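Local coordinates for glycosylation Associate Protein 2 (Streptococcus agalactiae serotype V, PDB 6OYC) that probably works with its Gap partners in the accessory Sec pathway, helping to glycosylate and export a serine-rich adhesin of the bacterial surface, at residues Phe313-Met316 against Lys317-Thr321; Phe413-Ser416 against Leu417-Leu421; Gln68-Gly71 against Pro72-Ser76. All coordinates share one frame; numbering follows the deposited sequence.

In the fold
From the N terminus, contact 3 (68-76) comes first: after strand 62-65 of the parallel sheet it turns the connection toward strand 86-89 and packs on helix 96-104. The chain then builds two antiparallel sheets before entering the mixed eight-stranded sheet of the part resembling alpha/beta hydrolases. There contact 1 (313-321) lies on the short helix between strands 297-301 and 323-327, and contact 2 (413-421) begins helix 416-424 after the loop from helix 398-403. Each is a local contact within one continuous stretch, so none closes a long loop; the three follow in series without nesting or crossing. Contacts 2 and 3, centres 54 Å apart, lie on opposite sides of the chain's centre; K317 reaches E82.

Contact 1. Residues Phe313-Met316 against Lys317-Thr321; sequences FWMM and KSMKT
The carbonyl oxygen M315 O accepts the hydroxyl S318 OG at 2.6 Å and, weakly, the amide S318 N. This lies on helix 313-318, the crossover helix of a beta-alpha-beta unit joining strands 297-301 and 323-327. With chi1 at 64°, OG sits between the backbone N and the carbonyl carbon of S318, folded back onto its own helix; serine is short enough to reach a carbonyl one turn earlier. Regular turns precede it, K317 N to F313 O (2.9 Å) and S318 N to W314 O (3.1 Å), before M319 N makes only a long, weak bond to M316 O. K320, with positive phi, is the first residue beyond the helix to leave helical backbone angles.

K317 runs alongside F313 and W314, its CD 3.6 Å from F313 CE2, while the long aliphatic chain carries NZ to a salt bridge with E82. Lysine suits this place, apolar along the rings and charged at its end. The F313 ring stands nearly perpendicular to the W314 indole, its CD2 3.7 Å above the centre of one indole face. M315, M316 and M319 turn flexible thioether chains to helix 495-514, and M315 CG meets M319 CE at 4.2 Å.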
ATOM      1  N   PHE B 313      -9.294   1.076  -5.147  1.00 40.06           N
ATOM      2  CA  PHE B 313      -8.780   1.980  -6.173  1.00 38.97           C
ATOM      3  C   PHE B 313      -9.884   2.427  -7.127  1.00 40.62           C
ATOM      4  O   PHE B 313     -10.097   3.623  -7.346  1.00 40.35           O
ATOM      5  CB  PHE B 313      -7.662   1.294  -6.951  1.00 35.76           C
ATOM      6  CG  PHE B 313      -7.053   2.151  -8.037  1.00 35.27           C
ATOM      7  CD1 PHE B 313      -6.138   3.147  -7.723  1.00 33.14           C
ATOM      8  CD2 PHE B 313      -7.391   1.951  -9.366  1.00 37.62           C
ATOM      9  CE1 PHE B 313      -5.561   3.921  -8.710  1.00 32.97           C
ATOM     10  CE2 PHE B 313      -6.828   2.729 -10.371  1.00 36.83           C
ATOM     11  CZ  PHE B 313      -5.908   3.718 -10.041  1.00 38.85           C
ATOM     12  N   TRP B 314     -10.581   1.474  -7.732  1.00 39.65           N
ATOM     13  CA  TRP B 314     -11.535   1.859  -8.761  1.00 43.03           C
ATOM     14  C   TRP B 314     -12.732   2.592  -8.167  1.00 43.40           C
ATOM     15  O   TRP B 314     -13.261   3.523  -8.783  1.00 48.58           O
ATOM     16  CB  TRP B 314     -11.963   0.627  -9.546  1.00 39.99           C
ATOM     17  CG  TRP B 314     -10.848   0.093 -10.361  1.00 41.37           C
ATOM     18  CD1 TRP B 314     -10.191  -1.102 -10.187  1.00 42.78           C
ATOM     19  CD2 TRP B 314     -10.232   0.729 -11.484  1.00 38.65           C
ATOM     20  NE1 TRP B 314      -9.205  -1.239 -11.136  1.00 41.97           N
ATOM     21  CE2 TRP B 314      -9.210  -0.134 -11.945  1.00 37.57           C
ATOM     22  CE3 TRP B 314     -10.437   1.948 -12.137  1.00 39.93           C
ATOM     23  CZ2 TRP B 314      -8.401   0.180 -13.032  1.00 35.09           C
ATOM     24  CZ3 TRP B 314      -9.635   2.259 -13.225  1.00 43.37           C
ATOM     25  CH2 TRP B 314      -8.629   1.373 -13.666  1.00 41.00           C
ATOM     26  N   MET B 315     -13.156   2.213  -6.962  1.00 43.17           N
ATOM     27  CA  MET B 315     -14.270   2.908  -6.328  1.00 43.36           C
ATOM     28  C   MET B 315     -13.933   4.367  -6.071  1.00 45.79           C
ATOM     29  O   MET B 315     -14.762   5.252  -6.307  1.00 46.07           O
ATOM     30  CB  MET B 315     -14.643   2.214  -5.024  1.00 39.70           C
ATOM     31  CG  MET B 315     -15.646   2.977  -4.185  1.00 43.48           C
ATOM     32  SD  MET B 315     -15.901   2.134  -2.617  1.00 57.26           S
ATOM     33  CE  MET B 315     -14.421   2.602  -1.722  1.00 50.59           C
ATOM     34  N   MET B 316     -12.718   4.639  -5.587  1.00 45.41           N
ATOM     35  CA  MET B 316     -12.334   6.014  -5.294  1.00 44.44           C
ATOM     36  C   MET B 316     -11.982   6.784  -6.556  1.00 44.61           C
ATOM     37  O   MET B 316     -12.114   8.013  -6.584  1.00 44.63           O
ATOM     38  CB  MET B 316     -11.159   6.046  -4.318  1.00 39.98           C
ATOM     39  CG  MET B 316     -11.449   5.351  -3.008  1.00 40.37           C
ATOM     40  SD  MET B 316     -12.935   5.996  -2.189  1.00 47.45           S
ATOM     41  CE  MET B 316     -12.287   7.534  -1.531  1.00 41.61           C
ATOM     42  N   LYS B 317     -11.538   6.088  -7.604  1.00 44.35           N
ATOM     43  CA  LYS B 317     -11.300   6.772  -8.868  1.00 45.06           C
ATOM     44  C   LYS B 317     -12.606   7.252  -9.492  1.00 47.13           C
ATOM     45  O   LYS B 317     -12.629   8.284 -10.175  1.00 47.09           O
ATOM     46  CB  LYS B 317     -10.549   5.854  -9.831  1.00 42.76           C
ATOM     47  CG  LYS B 317      -9.695   6.593 -10.858  1.00 44.73           C
ATOM     48  CD  LYS B 317      -8.602   5.682 -11.428  1.00 42.06           C
ATOM     49  CE  LYS B 317      -8.142   6.111 -12.831  1.00 43.18           C
ATOM     50  NZ  LYS B 317      -7.677   7.516 -12.976  1.00 40.17           N
ATOM     51  N   SER B 318     -13.703   6.532  -9.248  1.00 46.13           N
ATOM     52  CA  SER B 318     -14.972   6.871  -9.877  1.00 47.69           C
ATOM     53  C   SER B 318     -15.594   8.133  -9.292  1.00 49.85           C
ATOM     54  O   SER B 318     -16.442   8.751  -9.945  1.00 56.48           O
ATOM     55  CB  SER B 318     -15.940   5.696  -9.753  1.00 44.74           C
ATOM     56  OG  SER B 318     -16.255   5.449  -8.400  1.00 49.73           O
ATOM     57  N   MET B 319     -15.187   8.534  -8.090  1.00 47.00           N
ATOM     58  CA  MET B 319     -15.709   9.744  -7.474  1.00 49.54           C
ATOM     59  C   MET B 319     -15.147  11.019  -8.083  1.00 53.06           C
ATOM     60  O   MET B 319     -15.566  12.103  -7.664  1.00 52.69           O
ATOM     61  CB  MET B 319     -15.412   9.728  -5.979  1.00 52.88           C
ATOM     62  CG  MET B 319     -15.730   8.407  -5.320  1.00 55.44           C
ATOM     63  SD  MET B 319     -17.377   8.413  -4.613  1.00 65.52           S
ATOM     64  CE  MET B 319     -17.642   6.660  -4.285  1.00 52.45           C
ATOM     65  N   LYS B 320     -14.192  10.914  -9.012  1.00 48.62           N
ATOM     66  CA  LYS B 320     -13.623  12.066  -9.713  1.00 49.17           C
ATOM     67  C   LYS B 320     -13.168  13.151  -8.735  1.00 49.61           C
ATOM     68  O   LYS B 320     -13.098  14.337  -9.068  1.00 49.60           O
ATOM     69  CB  LYS B 320     -14.613  12.613 -10.749  1.00 51.65           C
ATOM     70  CG  LYS B 320     -15.097  11.555 -11.753  1.00 54.73           C
ATOM     71  CD  LYS B 320     -13.995  11.180 -12.764  1.00 61.34           C
ATOM     72  CE  LYS B 320     -14.565  10.820 -14.142  1.00 75.04           C
ATOM     73  NZ  LYS B 320     -13.887  11.546 -15.274  1.00 78.20           N
ATOM     74  N   THR B 321     -12.840  12.744  -7.524  1.00 46.83           N
ATOM     75  CA  THR B 321     -12.323  13.611  -6.483  1.00 48.32           C
ATOM     76  C   THR B 321     -10.877  13.227  -6.160  1.00 45.81           C
ATOM     77  O   THR B 321     -10.454  12.100  -6.438  1.00 44.09           O
ATOM     78  CB  THR B 321     -13.214  13.484  -5.234  1.00 52.20           C
ATOM     79  OG1 THR B 321     -12.884  14.496  -4.275  1.00 55.22           O
ATOM     80  CG2 THR B 321     -13.053  12.108  -4.598  1.00 42.99           C
TER

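Contact 2. Residues Phe413-Ser416 against Leu417-Leu421; sequences FATS and LDIQL
T415 and D418 turn their oxygens to a shared water where a type I beta turn from F413 to S416 runs into helix 416-424. The water lies 2.7 Å from T415 OG1 and donates to D418 OD2, also at 2.7 Å, bridging two side chains whose oxygens do not meet directly. The other carboxylate oxygen, OD1, takes the amide of N155, so aspartate suits a place with a partner for each oxygen.

I419 points its CB toward the turn; CG1, beside the backbone N (chi1 -59°), comes within 3.2 Å of T415 O, and the side chain packs against F336 and L398. The methyl T415 CG2 rests over one face of the F413 ring, offset toward the rim, and the same ring meets F304 edge to face. Threonine serves with both branches, methyl to the aromatic and hydroxyl to water. L417 lays CG against A414 O and its side chain on A402.

L417 N to A414 O links turn to helix, and I419 N to T415 O and Q420 N to S416 O begin its i to i+4 bonding. S416 OG, 3.0 Å from F413 O, and S416 N reach that oxygen from opposite faces of its carbonyl plane.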
ATOM      1  N   PHE B 413     -12.687 -14.532  14.292  1.00 68.54           N
ATOM      2  CA  PHE B 413     -11.685 -13.664  13.680  1.00 59.53           C
ATOM      3  C   PHE B 413     -10.403 -13.801  14.501  1.00 53.22           C
ATOM      4  O   PHE B 413     -10.013 -12.876  15.230  1.00 51.40           O
ATOM      5  CB  PHE B 413     -12.186 -12.212  13.625  1.00 56.28           C
ATOM      6  CG  PHE B 413     -11.331 -11.302  12.796  1.00 52.73           C
ATOM      7  CD1 PHE B 413     -11.158 -11.531  11.443  1.00 50.26           C
ATOM      8  CD2 PHE B 413     -10.705 -10.208  13.373  1.00 50.91           C
ATOM      9  CE1 PHE B 413     -10.373 -10.695  10.679  1.00 46.88           C
ATOM     10  CE2 PHE B 413      -9.918  -9.363  12.615  1.00 44.61           C
ATOM     11  CZ  PHE B 413      -9.754  -9.607  11.265  1.00 45.66           C
ATOM     12  N   ALA B 414      -9.748 -14.962  14.369  1.00 48.39           N
ATOM     13  CA  ALA B 414      -8.752 -15.380  15.352  1.00 47.17           C
ATOM     14  C   ALA B 414      -7.538 -14.448  15.389  1.00 46.66           C
ATOM     15  O   ALA B 414      -6.950 -14.237  16.459  1.00 45.20           O
ATOM     16  CB  ALA B 414      -8.336 -16.820  15.072  1.00 45.28           C
ATOM     17  N   THR B 415      -7.162 -13.858  14.244  1.00 43.70           N
ATOM     18  CA  THR B 415      -6.024 -12.934  14.179  1.00 40.96           C
ATOM     19  C   THR B 415      -6.133 -11.759  15.151  1.00 41.67           C
ATOM     20  O   THR B 415      -5.145 -11.052  15.380  1.00 40.93           O
ATOM     21  CB  THR B 415      -5.856 -12.379  12.760  1.00 44.84           C
ATOM     22  OG1 THR B 415      -4.703 -11.520  12.699  1.00 37.78           O
ATOM     23  CG2 THR B 415      -7.099 -11.575  12.348  1.00 44.64           C
ATOM     24  N   SER B 416      -7.319 -11.515  15.714  1.00 42.81           N
ATOM     25  CA  SER B 416      -7.454 -10.428  16.679  1.00 41.09           C
ATOM     26  C   SER B 416      -6.598 -10.683  17.911  1.00 43.22           C
ATOM     27  O   SER B 416      -6.154  -9.733  18.572  1.00 42.88           O
ATOM     28  CB  SER B 416      -8.921 -10.239  17.082  1.00 47.78           C
ATOM     29  OG  SER B 416      -9.464 -11.388  17.722  1.00 46.17           O
ATOM     30  N   LEU B 417      -6.356 -11.956  18.234  1.00 43.54           N
ATOM     31  CA  LEU B 417      -5.468 -12.279  19.348  1.00 42.76           C
ATOM     32  C   LEU B 417      -4.055 -11.793  19.072  1.00 43.32           C
ATOM     33  O   LEU B 417      -3.391 -11.240  19.958  1.00 44.76           O
ATOM     34  CB  LEU B 417      -5.483 -13.789  19.607  1.00 45.18           C
ATOM     35  CG  LEU B 417      -6.869 -14.401  19.838  1.00 46.68           C
ATOM     36  CD1 LEU B 417      -6.777 -15.828  20.341  1.00 44.24           C
ATOM     37  CD2 LEU B 417      -7.671 -13.542  20.813  1.00 44.75           C
ATOM     38  N   ASP B 418      -3.580 -11.975  17.840  1.00 44.18           N
ATOM     39  CA  ASP B 418      -2.268 -11.443  17.481  1.00 42.93           C
ATOM     40  C   ASP B 418      -2.265  -9.924  17.489  1.00 41.04           C
ATOM     41  O   ASP B 418      -1.262  -9.308  17.871  1.00 42.27           O
ATOM     42  CB  ASP B 418      -1.855 -11.980  16.118  1.00 39.12           C
ATOM     43  CG  ASP B 418      -1.661 -13.485  16.135  1.00 47.23           C
ATOM     44  OD1 ASP B 418      -0.965 -13.996  17.058  1.00 45.36           O
ATOM     45  OD2 ASP B 418      -2.219 -14.158  15.238  1.00 48.00           O
ATOM     46  N   ILE B 419      -3.381  -9.306  17.112  1.00 42.70           N
ATOM     47  CA  ILE B 419      -3.464  -7.852  17.166  1.00 41.90           C
ATOM     48  C   ILE B 419      -3.390  -7.357  18.608  1.00 44.78           C
ATOM     49  O   ILE B 419      -2.738  -6.346  18.892  1.00 45.39           O
ATOM     50  CB  ILE B 419      -4.735  -7.378  16.449  1.00 41.51           C
ATOM     51  CG1 ILE B 419      -4.699  -7.861  14.994  1.00 41.49           C
ATOM     52  CG2 ILE B 419      -4.845  -5.865  16.512  1.00 41.90           C
ATOM     53  CD1 ILE B 419      -5.952  -7.533  14.184  1.00 40.28           C
ATOM     54  N   GLN B 420      -4.037  -8.064  19.547  1.00 41.94           N
ATOM     55  CA  GLN B 420      -3.897  -7.680  20.950  1.00 45.55           C
ATOM     56  C   GLN B 420      -2.476  -7.913  21.446  1.00 48.03           C
ATOM     57  O   GLN B 420      -1.936  -7.095  22.208  1.00 46.87           O
ATOM     58  CB  GLN B 420      -4.883  -8.437  21.845  1.00 44.90           C
ATOM     59  CG  GLN B 420      -4.768  -7.982  23.313  1.00 44.83           C
ATOM     60  CD  GLN B 420      -5.937  -8.401  24.189  1.00 49.62           C
ATOM     61  OE1 GLN B 420      -7.100  -8.352  23.772  1.00 47.86           O
ATOM     62  NE2 GLN B 420      -5.627  -8.823  25.416  1.00 51.41           N
ATOM     63  N   LEU B 421      -1.865  -9.034  21.052  1.00 43.04           N
ATOM     64  CA  LEU B 421      -0.452  -9.240  21.356  1.00 48.24           C
ATOM     65  C   LEU B 421       0.394  -8.093  20.829  1.00 45.81           C
ATOM     66  O   LEU B 421       1.225  -7.535  21.555  1.00 43.84           O
ATOM     67  CB  LEU B 421       0.038 -10.557  20.768  1.00 47.29           C
ATOM     68  CG  LEU B 421      -0.166 -11.771  21.665  1.00 50.23           C
ATOM     69  CD1 LEU B 421       0.409 -13.009  20.990  1.00 49.31           C
ATOM     70  CD2 LEU B 421       0.454 -11.524  23.044  1.00 49.10           C
TER
HETATM   71  O   HOH W   1      -2.472 -13.097  12.775  1.00 37.43           O

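Contact 3. Residues Gln68-Gly71 against Pro72-Ser76; sequences QTYG and PELSS
Y70 and L74 make the apolar part of this contact, where a chain extended at T69 to G71 runs into a short coil of helical backbone angles at 72-76, in the connection between strands 62-65 and 86-89 of the parallel sheet. Their beta carbons meet first, Y70 CB to L74 CB at 3.8 Å. Farther out the two side chains cross at a slant, and L74 CD1 stands 4.3 Å above one face of the tyrosine ring, offset toward its rim. The leucine has CG anti to its amide nitrogen (chi1 175°), which directs CD1 over the ring, while the other methyl, CD2, comes to 4.0 Å from Y70 CB. Both residues also lie on L65 of strand 62-65, and L74 reaches F101 of helix 96-104, so a bulky aliphatic group suits a place between sheet and helix.

Among the polar contacts, L74 N donates to G71 O at 3.3 Å, closing the first turn. P72, which has no amide hydrogen to offer, fits this first position of the coil. E73 OE2 bends back to 3.5 Å from G71 C, lying close over the glycine backbone, which has no side chain. At the far end E73 O takes two donors, S76 OG at 2.7 Å in the carbonyl plane and S76 N at 2.8 Å.

The phenol of Y70 hydrogen-bonds to V11 O and to E67 N. Tyrosine therefore combines an apolar ring for L74 with a hydroxyl held at two backbone groups, which implies that the ring's position is fixed from both its apolar face and its polar end.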
ATOM      1  N   GLN B  68      14.057  20.652 -20.496  1.00 41.03           N
ATOM      2  CA  GLN B  68      13.686  21.449 -19.332  1.00 41.91           C
ATOM      3  C   GLN B  68      12.333  22.122 -19.523  1.00 37.70           C
ATOM      4  O   GLN B  68      11.497  22.129 -18.607  1.00 37.54           O
ATOM      5  CB  GLN B  68      14.748  22.495 -19.034  1.00 41.74           C
ATOM      6  CG  GLN B  68      14.251  23.477 -18.004  1.00 45.16           C
ATOM      7  CD  GLN B  68      15.359  24.097 -17.201  1.00 51.43           C
ATOM      8  OE1 GLN B  68      15.387  23.983 -15.977  1.00 53.95           O
ATOM      9  NE2 GLN B  68      16.279  24.767 -17.883  1.00 50.87           N
ATOM     10  N   THR B  69      12.097  22.682 -20.703  1.00 35.12           N
ATOM     11  CA  THR B  69      10.934  23.517 -20.950  1.00 40.42           C
ATOM     12  C   THR B  69      10.270  23.119 -22.259  1.00 35.82           C
ATOM     13  O   THR B  69      10.951  22.899 -23.265  1.00 36.29           O
ATOM     14  CB  THR B  69      11.352  24.999 -20.994  1.00 41.55           C
ATOM     15  OG1 THR B  69      12.059  25.328 -19.784  1.00 39.64           O
ATOM     16  CG2 THR B  69      10.125  25.907 -21.168  1.00 33.84           C
ATOM     17  N   TYR B  70       8.946  23.025 -22.252  1.00 37.06           N
ATOM     18  CA  TYR B  70       8.202  22.793 -23.482  1.00 36.85           C
ATOM     19  C   TYR B  70       7.302  23.987 -23.767  1.00 40.45           C
ATOM     20  O   TYR B  70       6.951  24.752 -22.870  1.00 41.76           O
ATOM     21  CB  TYR B  70       7.355  21.516 -23.402  1.00 33.66           C
ATOM     22  CG  TYR B  70       8.202  20.274 -23.270  1.00 36.50           C
ATOM     23  CD1 TYR B  70       8.831  19.980 -22.075  1.00 33.51           C
ATOM     24  CD2 TYR B  70       8.385  19.413 -24.345  1.00 31.54           C
ATOM     25  CE1 TYR B  70       9.616  18.867 -21.944  1.00 36.22           C
ATOM     26  CE2 TYR B  70       9.176  18.294 -24.226  1.00 34.34           C
ATOM     27  CZ  TYR B  70       9.787  18.029 -23.018  1.00 33.26           C
ATOM     28  OH  TYR B  70      10.574  16.933 -22.866  1.00 32.89           O
ATOM     29  N   GLY B  71       6.923  24.133 -25.036  1.00 39.14           N
ATOM     30  CA  GLY B  71       5.926  25.087 -25.409  1.00 40.67           C
ATOM     31  C   GLY B  71       4.551  24.693 -24.907  1.00 40.92           C
ATOM     32  O   GLY B  71       4.367  23.646 -24.272  1.00 36.07           O
ATOM     33  N   PRO B  72       3.557  25.534 -25.207  1.00 41.82           N
ATOM     34  CA  PRO B  72       2.204  25.290 -24.668  1.00 39.36           C
ATOM     35  C   PRO B  72       1.582  23.985 -25.137  1.00 35.81           C
ATOM     36  O   PRO B  72       0.662  23.491 -24.482  1.00 35.73           O
ATOM     37  CB  PRO B  72       1.388  26.502 -25.166  1.00 39.06           C
ATOM     38  CG  PRO B  72       2.393  27.475 -25.753  1.00 36.92           C
ATOM     39  CD  PRO B  72       3.634  26.717 -26.087  1.00 37.36           C
ATOM     40  N   GLU B  73       2.037  23.414 -26.252  1.00 35.27           N
ATOM     41  CA  GLU B  73       1.417  22.186 -26.756  1.00 38.34           C
ATOM     42  C   GLU B  73       1.548  20.992 -25.803  1.00 37.02           C
ATOM     43  O   GLU B  73       0.702  20.091 -25.855  1.00 36.42           O
ATOM     44  CB  GLU B  73       2.007  21.832 -28.112  1.00 39.28           C
ATOM     45  CG  GLU B  73       1.781  22.916 -29.157  1.00 48.80           C
ATOM     46  CD  GLU B  73       2.920  23.926 -29.215  1.00 54.18           C
ATOM     47  OE1 GLU B  73       2.981  24.674 -30.216  1.00 57.52           O
ATOM     48  OE2 GLU B  73       3.747  23.975 -28.265  1.00 49.58           O
ATOM     49  N   LEU B  74       2.553  20.978 -24.916  1.00 32.60           N
ATOM     50  CA  LEU B  74       2.695  19.885 -23.951  1.00 34.15           C
ATOM     51  C   LEU B  74       1.383  19.593 -23.232  1.00 35.38           C
ATOM     52  O   LEU B  74       1.058  18.426 -22.958  1.00 34.06           O
ATOM     53  CB  LEU B  74       3.800  20.209 -22.938  1.00 31.59           C
ATOM     54  CG  LEU B  74       4.044  19.247 -21.774  1.00 33.23           C
ATOM     55  CD1 LEU B  74       4.717  17.967 -22.242  1.00 30.20           C
ATOM     56  CD2 LEU B  74       4.872  19.920 -20.676  1.00 32.76           C
ATOM     57  N   SER B  75       0.597  20.634 -22.947  1.00 32.50           N
ATOM     58  CA  SER B  75      -0.666  20.434 -22.242  1.00 32.76           C
ATOM     59  C   SER B  75      -1.608  19.506 -23.002  1.00 34.57           C
ATOM     60  O   SER B  75      -2.423  18.804 -22.388  1.00 33.85           O
ATOM     61  CB  SER B  75      -1.346  21.778 -22.012  1.00 34.78           C
ATOM     62  OG  SER B  75      -0.574  22.590 -21.161  1.00 35.17           O
ATOM     63  N   SER B  76      -1.532  19.497 -24.335  1.00 29.78           N
ATOM     64  CA  SER B  76      -2.427  18.619 -25.073  1.00 32.68           C
ATOM     65  C   SER B  76      -2.104  17.132 -24.891  1.00 35.90           C
ATOM     66  O   SER B  76      -2.901  16.295 -25.327  1.00 34.81           O
ATOM     67  CB  SER B  76      -2.413  18.979 -26.559  1.00 30.05           C
ATOM     68  OG  SER B  76      -1.162  18.698 -27.149  1.00 34.65           O
TER